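Local atomic coordinates of WbmS, polysaccharide deacetylase involved in O-antigen biosynthesis (PDB entry 3HFT), a protein that probably acts as a zinc-binding polysaccharide deacetylase in the biosynthesis of the O-antigen. Residues V52-D55 with T56-I60; L78-I81 with R82-P85; W196-D200 with G201-L205; N215-S218 with L219-E223; H229-P232 with V233-I236. All coordinates share one frame; numbering follows the deposited sequence. Where two conformers were deposited one is given.

All five contacts are local, between residues a few positions apart. Contacts 1 and 2 lie on neighbouring helices, 50-63 and 77-83, which flank the parallel sheet; they meet where Ile57 packs on Ile81, and each joins an apolar inner face to a polar outer one. Contact 3 is the most buried, a turn leading into strand 203-207, and relies on an asparagine side chain and an aromatic ring. Contacts 4 and 5 are at the surface: the first is a salt bridge at a helix start, the second an asparagine-centred turn. They touch through Tyr222 and His229, while Leu235 of contact 5 packs on Val52 of contact 1.

Contact 1 of 5, residues V52-D55 with T56-I60; sequences VLQD and TIDLI
Gln54 NE2 donates to Asp58 OD1 one helical turn further on, at 2.8 Å and with an N-H...O angle of 152°. The hydrogen leaves within the plane of the glutamine amide but arrives from above the carboxylate, 44° out of its plane. A bend at chi2 (66°) turns the Gln54 chain along the helix surface, and its CG comes within 3.6 Å of Asp58 OD2. The same NE2 rests 3.9 Å from the methyl CG2 of Ile57. On the neighbouring stripe of the helix the i to i+4 pair is apolar: Ile57 extends its CD1 tip to within 3.9 Å of Leu53 CG, the two side chains slanting across each other. Both residues lie on the inner face of helix 50-63, the crossover between parallel strands 39-44 and 67-71 in a beta-alpha-beta unit. There they pack against Trp69 of the second strand, with Leu77 and Ile81 of helix 77-83 alongside. Beneath the side chains runs the regular alpha-helical ladder, including the nearly straight bond from Ile57 N to Leu53 O at 2.9 Å. On another flank Val52 O accepts from Thr56 N at 3.3 Å; a water 3.0 Å from Val52 O may donate to it as well. That water also approaches the Asp55 carboxylate and the Thr56 hydroxyl, at spacings short enough to be doubtful. Asp55 OD2 also forms a salt bridge with Arg246.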
loop_
_atom_site.group_PDB
_atom_site.type_symbol
_atom_site.label_atom_id
_atom_site.label_comp_id
_atom_site.label_asym_id
_atom_site.label_seq_id
_atom_site.Cartn_x
_atom_site.Cartn_y
_atom_site.Cartn_z
ATOM N N VAL A 52 28.819 4.738 -8.220
ATOM C CA VAL A 52 27.960 4.851 -7.043
ATOM C C VAL A 52 27.428 3.473 -6.632
ATOM O O VAL A 52 27.482 3.118 -5.464
ATOM C CB VAL A 52 26.808 5.843 -7.297
ATOM C CG1 VAL A 52 25.752 5.807 -6.153
ATOM C CG2 VAL A 52 27.364 7.257 -7.504
ATOM N N LEU A 53 26.924 2.693 -7.589
ATOM C CA LEU A 53 26.402 1.359 -7.267
ATOM C C LEU A 53 27.543 0.481 -6.767
ATOM O O LEU A 53 27.390 -0.230 -5.772
ATOM C CB LEU A 53 25.700 0.731 -8.489
ATOM C CG LEU A 53 25.202 -0.709 -8.332
ATOM C CD1 LEU A 53 24.280 -0.861 -7.124
ATOM C CD2 LEU A 53 24.491 -1.136 -9.608
ATOM N N GLN A 54 28.709 0.575 -7.409
ATOM C CA GLN A 54 29.856 -0.224 -6.970
ATOM C C GLN A 54 30.244 0.042 -5.525
ATOM O O GLN A 54 30.613 -0.869 -4.796
ATOM C CB GLN A 54 31.082 -0.011 -7.846
ATOM C CG GLN A 54 32.216 -1.009 -7.485
ATOM C CD GLN A 54 31.842 -2.444 -7.808
ATOM O OE1 GLN A 54 31.527 -2.739 -8.950
ATOM N NE2 GLN A 54 31.855 -3.331 -6.813
ATOM N N ASP A 55 30.161 1.292 -5.098
ATOM C CA ASP A 55 30.513 1.648 -3.730
ATOM C C ASP A 55 29.569 0.998 -2.745
ATOM O O ASP A 55 29.994 0.501 -1.692
ATOM C CB ASP A 55 30.471 3.172 -3.562
ATOM C CG ASP A 55 30.508 3.606 -2.086
ATOM O OD1 ASP A 55 31.597 3.616 -1.501
ATOM O OD2 ASP A 55 29.453 3.923 -1.517
ATOM N N THR A 56 28.273 0.992 -3.073
ATOM C CA THR A 56 27.307 0.339 -2.202
ATOM C C THR A 56 27.546 -1.169 -2.162
ATOM O O THR A 56 27.561 -1.745 -1.093
ATOM C CB THR A 56 25.860 0.659 -2.583
ATOM O OG1 THR A 56 25.647 2.074 -2.555
ATOM C CG2 THR A 56 24.912 0.036 -1.562
ATOM N N ILE A 57 27.702 -1.810 -3.318
ATOM C CA ILE A 57 28.060 -3.246 -3.380
ATOM C C ILE A 57 29.296 -3.556 -2.517
ATOM O O ILE A 57 29.301 -4.507 -1.730
ATOM C CB ILE A 57 28.311 -3.709 -4.849
ATOM C CG1 ILE A 57 26.999 -3.742 -5.646
ATOM C CG2 ILE A 57 28.916 -5.121 -4.897
ATOM C CD1 ILE A 57 27.184 -3.887 -7.140
ATOM N N ASP A 58 30.345 -2.754 -2.657
ATOM C CA ASP A 58 31.570 -2.980 -1.875
ATOM C C ASP A 58 31.342 -2.922 -0.363
ATOM O O ASP A 58 31.858 -3.739 0.389
ATOM C CB ASP A 58 32.640 -1.981 -2.274
ATOM C CG ASP A 58 33.166 -2.214 -3.682
ATOM O OD1 ASP A 58 33.000 -3.332 -4.232
ATOM O OD2 ASP A 58 33.736 -1.251 -4.228
ATOM N N LEU A 59 30.508 -1.992 0.069
ATOM C CA LEU A 59 30.191 -1.822 1.469
ATOM C C LEU A 59 29.458 -3.045 2.038
ATOM O O LEU A 59 29.827 -3.576 3.102
ATOM C CB LEU A 59 29.362 -0.541 1.608
ATOM C CG LEU A 59 29.524 0.317 2.842
ATOM C CD1 LEU A 59 30.983 0.655 3.059
ATOM C CD2 LEU A 59 28.686 1.600 2.718
ATOM N N ILE A 60 28.455 -3.541 1.314
ATOM C CA ILE A 60 27.717 -4.744 1.747
ATOM C C ILE A 60 28.568 -6.029 1.639
ATOM O O ILE A 60 28.580 -6.849 2.565
ATOM C CB ILE A 60 26.392 -4.877 0.983
ATOM C CG1 ILE A 60 25.571 -3.595 1.134
ATOM C CG2 ILE A 60 25.571 -6.068 1.496
ATOM C CD1 ILE A 60 25.410 -3.100 2.616
HETATM O O HOH W 1 27.211 3.904 -2.587
#

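Contact 2 of 5, residues L78-I81 with R82-P85; sequences LENI and RRNP
Glu79 carries CG anti to its backbone N and then bends at chi2 (50°), while Arg82 runs extended from CG to NE; these torsions bring carboxylate and guanidinium together one turn along the helix. The salt bridge from Arg82 NH1 to Glu79 OE1 measures 2.7 Å but is bent, the N-H...O angle being 130°. OE1 is reached on its anti side but tilted out of the carboxylate plane, and the two planes are nearly aligned, 22° apart. Leu78 CB covers one face of the same guanidinium, 4.0 Å from Arg82 NH2, which also binds Leu117 O. Arg83 instead folds at chi3 back over the preceding turn, laying a guanidinium face over Glu79 O. Its NH2 reaches Asn80 OD1 at 3.0 Å in a weak bond. Helix 77-83 links strands 67-71 and 87-91 in a beta-alpha-beta unit; Leu78 and Ile81 face those strands, and this polar network runs along the outer side. A water bridges the remaining ends, donating to Glu79 OE2 at 2.7 Å and accepting from Arg83 NH1 at 3.0 Å. At the last turn Asn84, already out of helical conformation, still gives its N-H to Asn80 O at 3.2 Å. Its side chain binds Leu86 N and Glu61.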
loop_
_atom_site.group_PDB
_atom_site.type_symbol
_atom_site.label_atom_id
_atom_site.label_comp_id
_atom_site.label_asym_id
_atom_site.label_seq_id
_atom_site.Cartn_x
_atom_site.Cartn_y
_atom_site.Cartn_z
ATOM N N LEU A 78 25.054 -5.695 -12.474
ATOM C CA LEU A 78 24.020 -6.659 -12.123
ATOM C C LEU A 78 24.605 -8.073 -12.074
ATOM O O LEU A 78 24.171 -8.907 -11.284
ATOM C CB LEU A 78 22.844 -6.601 -13.104
ATOM C CG LEU A 78 22.055 -5.291 -13.170
ATOM C CD1 LEU A 78 20.746 -5.502 -13.939
ATOM C CD2 LEU A 78 21.791 -4.718 -11.776
ATOM N N GLU A 79 25.607 -8.338 -12.901
ATOM C CA GLU A 79 26.265 -9.645 -12.898
ATOM C C GLU A 79 27.028 -9.893 -11.581
ATOM O O GLU A 79 27.073 -11.019 -11.109
ATOM C CB GLU A 79 27.168 -9.790 -14.137
ATOM C CG GLU A 79 27.671 -11.212 -14.407
ATOM C CD GLU A 79 26.564 -12.277 -14.391
ATOM O OE1 GLU A 79 25.447 -12.012 -14.894
ATOM O OE2 GLU A 79 26.819 -13.389 -13.873
ATOM N N ASN A 80 27.578 -8.840 -10.970
ATOM C CA ASN A 80 28.200 -8.956 -9.641
ATOM C C ASN A 80 27.169 -9.433 -8.616
ATOM O O ASN A 80 27.437 -10.293 -7.788
ATOM C CB ASN A 80 28.730 -7.605 -9.112
ATOM C CG ASN A 80 29.787 -6.973 -10.000
ATOM O OD1 ASN A 80 29.948 -7.341 -11.150
ATOM N ND2 ASN A 80 30.508 -5.994 -9.456
ATOM N N ILE A 81 25.990 -8.836 -8.682
ATOM C CA ILE A 81 24.891 -9.152 -7.784
ATOM C C ILE A 81 24.417 -10.590 -8.024
ATOM O O ILE A 81 24.255 -11.366 -7.082
ATOM C CB ILE A 81 23.750 -8.131 -7.983
ATOM C CG1 ILE A 81 24.241 -6.731 -7.550
ATOM C CG2 ILE A 81 22.465 -8.585 -7.231
ATOM C CD1 ILE A 81 23.367 -5.557 -7.968
ATOM N N ARG A 82 24.205 -10.965 -9.281
ATOM C CA ARG A 82 23.821 -12.350 -9.581
ATOM C C ARG A 82 24.833 -13.360 -9.020
ATOM O O ARG A 82 24.445 -14.328 -8.379
ATOM C CB ARG A 82 23.698 -12.576 -11.091
ATOM C CG ARG A 82 22.490 -11.924 -11.734
ATOM C CD ARG A 82 22.331 -12.363 -13.201
ATOM N NE ARG A 82 21.591 -11.364 -13.990
ATOM C CZ ARG A 82 22.140 -10.363 -14.691
ATOM N NH1 ARG A 82 23.455 -10.191 -14.736
ATOM N NH2 ARG A 82 21.361 -9.515 -15.359
ATOM N N ARG A 83 26.121 -13.145 -9.288
ATOM C CA ARG A 83 27.181 -14.062 -8.835
ATOM C C ARG A 83 27.226 -14.301 -7.344
ATOM O O ARG A 83 27.509 -15.410 -6.885
ATOM C CB ARG A 83 28.571 -13.519 -9.192
ATOM C CG ARG A 83 29.040 -13.831 -10.551
ATOM C CD ARG A 83 30.530 -13.579 -10.645
ATOM N NE ARG A 83 30.875 -12.208 -10.278
ATOM C CZ ARG A 83 30.949 -11.190 -11.133
ATOM N NH1 ARG A 83 30.700 -11.366 -12.424
ATOM N NH2 ARG A 83 31.273 -9.974 -10.699
ATOM N N ASN A 84 27.032 -13.242 -6.580
ATOM C CA ASN A 84 27.145 -13.348 -5.154
ATOM C C ASN A 84 25.960 -14.161 -4.629
ATOM O O ASN A 84 24.799 -13.734 -4.739
ATOM C CB ASN A 84 27.199 -11.947 -4.529
ATOM C CG ASN A 84 27.530 -11.984 -3.067
ATOM O OD1 ASN A 84 27.187 -12.947 -2.365
ATOM N ND2 ASN A 84 28.202 -10.939 -2.584
ATOM N N PRO A 85 26.244 -15.315 -4.011
ATOM C CA PRO A 85 25.151 -16.160 -3.539
ATOM C C PRO A 85 24.372 -15.557 -2.367
ATOM O O PRO A 85 23.280 -16.030 -2.047
ATOM C CB PRO A 85 25.857 -17.450 -3.123
ATOM C CG PRO A 85 27.246 -17.034 -2.797
ATOM C CD PRO A 85 27.568 -15.885 -3.689
HETATM O O HOH W 2 29.493 -13.877 -13.646
#

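Contact 3 of 5, residues W196-D200 with G201-L205; sequences WYQPD and GINVL
Asn203 projects back over the loop, its CG set beside its own backbone N by chi1 of -58°, anti to the carbonyl carbon. CB lies 3.9 Å from Trp196 CZ3, and CG sits beside Tyr197. OD1 takes the Gln198 N-H at 2.8 Å, in the carbonyl plane and on a lone pair. ND2 returns a hydrogen to Gln198 O at 2.9 Å, with the acceptor in its amide plane. The two bonds tie one amide to both the N-H and C=O of a single residue and fix its rotation. ND2 also binds Arg38 O and passes 3.5 Å from Tyr197 CE1, with amide and ring planes only 16° apart. The chain reverses through a type I beta turn from Gln198 to Gly201, closed by a weak bond from Gly201 N to Gln198 O, and then enters strand 203-207. This strand runs between 39-44 and 177-178 in the central parallel sheet, so Asn203 secures the loop where the strand begins. Two residues on, Leu205 sets CD2 over the six-membered ring of Trp196, 4.1 Å from the centroid and 13° off the normal, a CH-pi contact. Tyr197 CB lies toward the rim of the opposite face, and Trp177 and Phe248 also meet the indole. Gln198 OE1 lies close against the bare CA of Gly201, at 3.6 Å, and is bonded to Leu160 N; its NE2 binds Ile158 O.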
loop_
_atom_site.group_PDB
_atom_site.type_symbol
_atom_site.label_atom_id
_atom_site.label_comp_id
_atom_site.label_asym_id
_atom_site.label_seq_id
_atom_site.Cartn_x
_atom_site.Cartn_y
_atom_site.Cartn_z
ATOM N N TRP A 196 14.223 1.277 15.230
ATOM C CA TRP A 196 13.209 0.736 14.343
ATOM C C TRP A 196 12.986 -0.766 14.494
ATOM O O TRP A 196 11.995 -1.308 13.960
ATOM C CB TRP A 196 13.650 1.032 12.882
ATOM C CG TRP A 196 15.085 0.732 12.681
ATOM C CD1 TRP A 196 16.113 1.601 12.785
ATOM C CD2 TRP A 196 15.666 -0.552 12.426
ATOM N NE1 TRP A 196 17.314 0.943 12.615
ATOM C CE2 TRP A 196 17.059 -0.378 12.362
ATOM C CE3 TRP A 196 15.138 -1.828 12.236
ATOM C CZ2 TRP A 196 17.944 -1.447 12.176
ATOM C CZ3 TRP A 196 16.010 -2.878 12.034
ATOM C CH2 TRP A 196 17.397 -2.680 11.986
ATOM N N TYR A 197 13.893 -1.440 15.214
ATOM C CA TYR A 197 13.950 -2.895 15.262
ATOM C C TYR A 197 12.785 -3.548 15.982
ATOM O O TYR A 197 12.454 -3.185 17.109
ATOM C CB TYR A 197 15.282 -3.360 15.901
ATOM C CG TYR A 197 15.442 -4.865 15.900
ATOM C CD1 TYR A 197 15.600 -5.572 14.704
ATOM C CD2 TYR A 197 15.408 -5.587 17.088
ATOM C CE1 TYR A 197 15.738 -6.985 14.700
ATOM C CE2 TYR A 197 15.547 -6.987 17.098
ATOM C CZ TYR A 197 15.703 -7.673 15.902
ATOM O OH TYR A 197 15.821 -9.046 15.938
ATOM N N GLN A 198 12.202 -4.547 15.332
ATOM C CA GLN A 198 11.157 -5.364 15.882
ATOM C C GLN A 198 11.680 -6.805 16.082
ATOM O O GLN A 198 11.858 -7.566 15.106
ATOM C CB GLN A 198 9.957 -5.384 14.925
ATOM C CG GLN A 198 9.517 -3.991 14.455
ATOM C CD GLN A 198 8.194 -3.995 13.739
ATOM O OE1 GLN A 198 7.649 -5.062 13.403
ATOM N NE2 GLN A 198 7.644 -2.790 13.518
ATOM N N PRO A 199 11.943 -7.193 17.333
ATOM C CA PRO A 199 12.393 -8.577 17.532
ATOM C C PRO A 199 11.296 -9.544 17.192
ATOM O O PRO A 199 11.554 -10.733 16.950
ATOM C CB PRO A 199 12.686 -8.640 19.026
ATOM C CG PRO A 199 12.071 -7.474 19.618
ATOM C CD PRO A 199 11.835 -6.455 18.598
ATOM N N ASP A 200 10.068 -9.026 17.184
ATOM C CA ASP A 200 8.847 -9.799 16.987
ATOM C C ASP A 200 8.173 -9.578 15.624
ATOM O O ASP A 200 7.064 -10.063 15.409
ATOM C CB ASP A 200 7.812 -9.480 18.081
ATOM C CG ASP A 200 7.611 -7.967 18.318
ATOM O OD1 ASP A 200 8.323 -7.114 17.748
ATOM O OD2 ASP A 200 6.739 -7.644 19.145
ATOM N N GLY A 201 8.850 -8.899 14.719
ATOM C CA GLY A 201 8.289 -8.636 13.401
ATOM C C GLY A 201 9.346 -8.759 12.341
ATOM O O GLY A 201 10.492 -9.142 12.633
ATOM N N ILE A 202 8.958 -8.470 11.102
ATOM C CA ILE A 202 9.875 -8.434 9.989
ATOM C C ILE A 202 10.476 -7.046 9.844
ATOM O O ILE A 202 9.769 -6.053 9.960
ATOM C CB ILE A 202 9.173 -8.909 8.676
ATOM C CG1 ILE A 202 10.236 -9.211 7.620
ATOM C CG2 ILE A 202 8.119 -7.894 8.187
ATOM C CD1 ILE A 202 9.647 -9.740 6.343
ATOM N N ASN A 203 11.793 -6.958 9.591
ATOM C CA ASN A 203 12.498 -5.674 9.498
ATOM C C ASN A 203 13.139 -5.445 8.133
ATOM O O ASN A 203 14.270 -5.902 7.878
ATOM C CB ASN A 203 13.596 -5.635 10.563
ATOM C CG ASN A 203 13.056 -5.815 11.967
ATOM O OD1 ASN A 203 12.699 -4.820 12.630
ATOM N ND2 ASN A 203 13.072 -7.060 12.473
ATOM N N VAL A 204 12.406 -4.808 7.228
ATOM C CA VAL A 204 12.897 -4.547 5.885
ATOM C C VAL A 204 13.254 -3.058 5.807
ATOM O O VAL A 204 12.449 -2.180 6.193
ATOM C CB VAL A 204 11.866 -4.948 4.796
ATOM C CG1 VAL A 204 12.477 -4.780 3.397
ATOM C CG2 VAL A 204 11.338 -6.373 5.011
ATOM N N LEU A 205 14.482 -2.778 5.360
ATOM C CA LEU A 205 14.949 -1.399 5.203
ATOM C C LEU A 205 15.296 -1.191 3.743
ATOM O O LEU A 205 15.757 -2.127 3.071
ATOM C CB LEU A 205 16.167 -1.116 6.094
ATOM C CG LEU A 205 15.970 -1.202 7.610
ATOM C CD1 LEU A 205 16.230 -2.636 8.136
ATOM C CD2 LEU A 205 16.885 -0.251 8.349
#

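Contact 4 of 5, residues N215-S218 with L219-E223; sequences NTES and LRRYE
Glu217 and Arg221 form the tight part of this contact. The arginine grips the carboxylate side-on with two nitrogens, NE to Glu217 OE1 at 2.8 Å and NH2 to Glu217 OE2 at 3.0 Å. Both bonds are nearly straight, and both oxygens are approached on the syn side. The carboxylate and guanidinium planes are only 16° apart, making an almost flat ring closed by two hydrogen bonds. Glu217 starts from a crowded position, CG between the backbone N and the carbonyl carbon (chi1 82°), and bends at chi2; Arg221 reaches across with its bend at chi3. OE1 also takes a weak bond from Ser218 N, just ahead of the helix. Arg221 N makes the backbone hydrogen bond of the helix's first turn, to Ser218 O at 3.1 Å, from well above the carbonyl plane. The remainder is looser. Thr216 CG2 comes only within 4.4 Å of Leu219 CD2, and Leu219 also packs on Cys183 and Leu184 of helix 179-185. On the exposed flank Arg220 swings away to a salt bridge with Asp224, leaving its CB near the Ser218 hydroxyl, whose position is uncertain because two conformers were deposited. The segment is the short link between helices 209-214 and 219-224: Asn215, with positive phi, is the C-prime residue of the Schellman motif that ends the first, and Ser218 occupies the N-cap position of the second.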
loop_
_atom_site.group_PDB
_atom_site.type_symbol
_atom_site.label_atom_id
_atom_site.label_comp_id
_atom_site.label_asym_id
_atom_site.label_seq_id
_atom_site.Cartn_x
_atom_site.Cartn_y
_atom_site.Cartn_z
ATOM N N ASN A 215 26.164 9.900 1.843
ATOM C CA ASN A 215 25.862 9.898 3.284
ATOM C C ASN A 215 24.796 10.925 3.586
ATOM O O ASN A 215 24.856 11.662 4.574
ATOM C CB ASN A 215 27.104 10.122 4.134
ATOM C CG ASN A 215 26.842 9.948 5.638
ATOM O OD1 ASN A 215 26.027 9.115 6.054
ATOM N ND2 ASN A 215 27.542 10.732 6.449
ATOM N N THR A 216 23.768 10.907 2.755
ATOM C CA THR A 216 22.699 11.896 2.830
ATOM C C THR A 216 22.010 11.960 4.196
ATOM O O THR A 216 21.519 10.955 4.713
ATOM C CB THR A 216 21.601 11.606 1.795
ATOM O OG1 THR A 216 22.194 11.540 0.503
ATOM C CG2 THR A 216 20.491 12.667 1.836
ATOM N N GLU A 217 21.970 13.178 4.726
ATOM C CA GLU A 217 21.197 13.508 5.927
ATOM C C GLU A 217 20.046 14.499 5.639
ATOM O O GLU A 217 19.220 14.727 6.489
ATOM C CB GLU A 217 22.128 14.106 6.979
ATOM C CG GLU A 217 22.438 15.595 6.830
ATOM C CD GLU A 217 23.332 16.015 5.637
ATOM O OE1 GLU A 217 23.319 15.452 4.522
ATOM O OE2 GLU A 217 24.039 17.002 5.810
ATOM N N SER A 218 20.067 15.137 4.472
ATOM C CA SER A 218 19.021 16.067 4.042
ATOM C C SER A 218 18.888 15.946 2.541
ATOM O O SER A 218 19.887 15.852 1.832
ATOM C CB SER A 218 19.371 17.515 4.401
ATOM O OG SER A 218 18.551 18.447 3.689
ATOM N N LEU A 219 17.652 15.939 2.055
ATOM C CA LEU A 219 17.409 15.862 0.633
ATOM C C LEU A 219 17.860 17.115 -0.100
ATOM O O LEU A 219 17.998 17.104 -1.328
ATOM C CB LEU A 219 15.952 15.553 0.345
ATOM C CG LEU A 219 15.529 14.170 0.850
ATOM C CD1 LEU A 219 14.045 13.897 0.600
ATOM C CD2 LEU A 219 16.402 13.082 0.211
ATOM N N ARG A 220 18.120 18.198 0.632
ATOM C CA ARG A 220 18.627 19.384 0.002
ATOM C C ARG A 220 20.058 19.149 -0.505
ATOM O O ARG A 220 20.448 19.703 -1.507
ATOM C CB ARG A 220 18.554 20.565 0.993
ATOM C CG ARG A 220 18.814 21.933 0.370
ATOM C CD ARG A 220 17.887 22.231 -0.816
ATOM N NE ARG A 220 18.275 23.463 -1.489
ATOM C CZ ARG A 220 17.920 24.686 -1.104
ATOM N NH1 ARG A 220 17.137 24.880 -0.051
ATOM N NH2 ARG A 220 18.348 25.731 -1.794
ATOM N N ARG A 221 20.844 18.328 0.187
ATOM C CA ARG A 221 22.189 17.974 -0.289
ATOM C C ARG A 221 22.050 17.242 -1.625
ATOM O O ARG A 221 22.735 17.542 -2.611
ATOM C CB ARG A 221 22.911 17.080 0.732
ATOM C CG ARG A 221 24.334 16.636 0.338
ATOM C CD ARG A 221 24.977 15.633 1.307
ATOM N NE ARG A 221 25.222 16.275 2.598
ATOM C CZ ARG A 221 26.253 17.063 2.864
ATOM N NH1 ARG A 221 27.162 17.337 1.944
ATOM N NH2 ARG A 221 26.348 17.608 4.072
ATOM N N TYR A 222 21.094 16.324 -1.681
ATOM C CA TYR A 222 20.819 15.567 -2.876
ATOM C C TYR A 222 20.401 16.482 -4.021
ATOM O O TYR A 222 20.907 16.370 -5.145
ATOM C CB TYR A 222 19.747 14.536 -2.556
ATOM C CG TYR A 222 19.236 13.827 -3.759
ATOM C CD1 TYR A 222 19.941 12.760 -4.308
ATOM C CD2 TYR A 222 18.041 14.212 -4.361
ATOM C CE1 TYR A 222 19.478 12.086 -5.421
ATOM C CE2 TYR A 222 17.581 13.561 -5.497
ATOM C CZ TYR A 222 18.299 12.488 -6.011
ATOM O OH TYR A 222 17.865 11.829 -7.141
ATOM N N GLU A 223 19.497 17.407 -3.745
ATOM C CA GLU A 223 19.047 18.334 -4.774
ATOM C C GLU A 223 20.134 19.323 -5.202
ATOM O O GLU A 223 20.261 19.610 -6.390
ATOM C CB GLU A 223 17.798 19.084 -4.313
ATOM C CG GLU A 223 16.554 18.205 -4.162
ATOM C CD GLU A 223 16.076 17.607 -5.488
ATOM O OE1 GLU A 223 16.253 18.292 -6.534
ATOM O OE2 GLU A 223 15.524 16.456 -5.481
#

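Contact 5 of 5, residues H229-P232 with V233-I236; sequences HRNP and VDLI
Asn231 and Asp234 lie face against face, the amide and carboxylate planes 12° apart and stacked, with Asn231 ND2 3.7 Å from Asp234 CG. The amide is placed there by chi1 of -173°, which holds CG beside the carbonyl carbon and turns OD1 onward over the next residues. OD1 then accepts two peptide hydrogens from different directions. Val233 N arrives in the carbonyl plane at 3.0 Å, whereas Asp234 N comes from above it at 3.1 Å, 69° out of the plane. Asn231 O receives Leu235 N at 3.0 Å, nearly along the C=O axis. Side-chain and main-chain oxygens of one asparagine thus hold the following turn, an Asx motif that leads into the 3-10 segment beginning at Leu235. This lies in the long surface loop between helices 219-224 and 245-256. His229 and Leu235 are inclined to each other: Leu235 CD1 lies 4.1 Å from His229 CD2, at the edge of the imidazole, and Leu235 CD2 rests 3.7 Å from His229 O. The ring itself is engaged elsewhere, NE2 bonded to Ser225 OG and its plane stacked with Tyr222, while Leu235 packs on Phe51, Val52 and Ile210. A water spans the turn, donating to Pro232 O at 2.7 Å and accepting a weak bond from Ile236 N.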
loop_
_atom_site.group_PDB
_atom_site.type_symbol
_atom_site.label_atom_id
_atom_site.label_comp_id
_atom_site.label_asym_id
_atom_site.label_seq_id
_atom_site.Cartn_x
_atom_site.Cartn_y
_atom_site.Cartn_z
ATOM N N HIS A 229 25.821 14.044 -9.760
ATOM C CA HIS A 229 25.481 12.657 -9.374
ATOM C C HIS A 229 26.102 11.572 -10.225
ATOM O O HIS A 229 26.162 10.420 -9.800
ATOM C CB HIS A 229 23.964 12.412 -9.275
ATOM C CG HIS A 229 23.288 13.204 -8.199
ATOM N ND1 HIS A 229 21.919 13.322 -8.107
ATOM C CD2 HIS A 229 23.799 13.962 -7.199
ATOM C CE1 HIS A 229 21.616 14.096 -7.079
ATOM N NE2 HIS A 229 22.743 14.515 -6.522
ATOM N N ARG A 230 26.570 11.920 -11.415
ATOM C CA ARG A 230 27.227 10.946 -12.256
ATOM C C ARG A 230 28.683 11.334 -12.523
ATOM O O ARG A 230 29.291 10.799 -13.435
ATOM C CB ARG A 230 26.448 10.804 -13.565
ATOM C CG ARG A 230 24.940 10.656 -13.340
ATOM C CD ARG A 230 24.202 10.348 -14.623
ATOM N NE ARG A 230 24.539 9.002 -15.051
ATOM C CZ ARG A 230 23.889 7.903 -14.682
ATOM N NH1 ARG A 230 22.825 7.960 -13.914
ATOM N NH2 ARG A 230 24.312 6.733 -15.111
ATOM N N ASN A 231 29.248 12.223 -11.698
ATOM C CA ASN A 231 30.621 12.708 -11.855
ATOM C C ASN A 231 31.524 12.024 -10.831
ATOM O O ASN A 231 31.492 12.368 -9.650
ATOM C CB ASN A 231 30.645 14.207 -11.651
ATOM C CG ASN A 231 31.978 14.818 -11.959
ATOM O OD1 ASN A 231 33.028 14.206 -11.754
ATOM N ND2 ASN A 231 31.952 16.057 -12.422
ATOM N N PRO A 232 32.302 11.024 -11.265
ATOM C CA PRO A 232 33.124 10.254 -10.345
ATOM C C PRO A 232 34.271 10.976 -9.693
ATOM O O PRO A 232 34.830 10.445 -8.745
ATOM C CB PRO A 232 33.634 9.118 -11.221
ATOM C CG PRO A 232 33.620 9.663 -12.545
ATOM C CD PRO A 232 32.406 10.493 -12.626
ATOM N N VAL A 233 34.605 12.172 -10.182
ATOM C CA VAL A 233 35.652 12.994 -9.617
ATOM C C VAL A 233 35.100 13.936 -8.567
ATOM O O VAL A 233 35.645 14.053 -7.497
ATOM C CB VAL A 233 36.337 13.843 -10.714
ATOM C CG1 VAL A 233 37.327 14.850 -10.103
ATOM C CG2 VAL A 233 37.029 12.936 -11.751
ATOM N N ASP A 234 33.996 14.600 -8.856
ATOM C CA ASP A 234 33.472 15.608 -7.956
ATOM C C ASP A 234 32.480 15.101 -6.894
ATOM O O ASP A 234 32.323 15.729 -5.848
ATOM C CB ASP A 234 32.735 16.670 -8.757
ATOM C CG ASP A 234 33.661 17.626 -9.494
ATOM O OD1 ASP A 234 34.909 17.393 -9.531
ATOM O OD2 ASP A 234 33.088 18.607 -10.045
ATOM N N LEU A 235 31.765 14.015 -7.167
ATOM C CA LEU A 235 30.690 13.621 -6.254
ATOM C C LEU A 235 31.162 13.360 -4.839
ATOM O O LEU A 235 30.447 13.676 -3.875
ATOM C CB LEU A 235 29.898 12.422 -6.794
ATOM C CG LEU A 235 28.605 12.083 -6.021
ATOM C CD1 LEU A 235 27.661 13.294 -5.941
ATOM C CD2 LEU A 235 27.871 10.825 -6.587
ATOM N N ILE A 236 32.350 12.781 -4.697
ATOM C CA ILE A 236 32.871 12.424 -3.378
ATOM C C ILE A 236 33.018 13.682 -2.465
ATOM O O ILE A 236 32.928 13.583 -1.223
ATOM C CB ILE A 236 34.254 11.702 -3.523
ATOM C CG1 ILE A 236 34.769 11.206 -2.166
ATOM C CG2 ILE A 236 35.288 12.594 -4.179
ATOM C CD1 ILE A 236 33.844 10.274 -1.511
HETATM O O HOH W 3 33.288 10.677 -6.514
#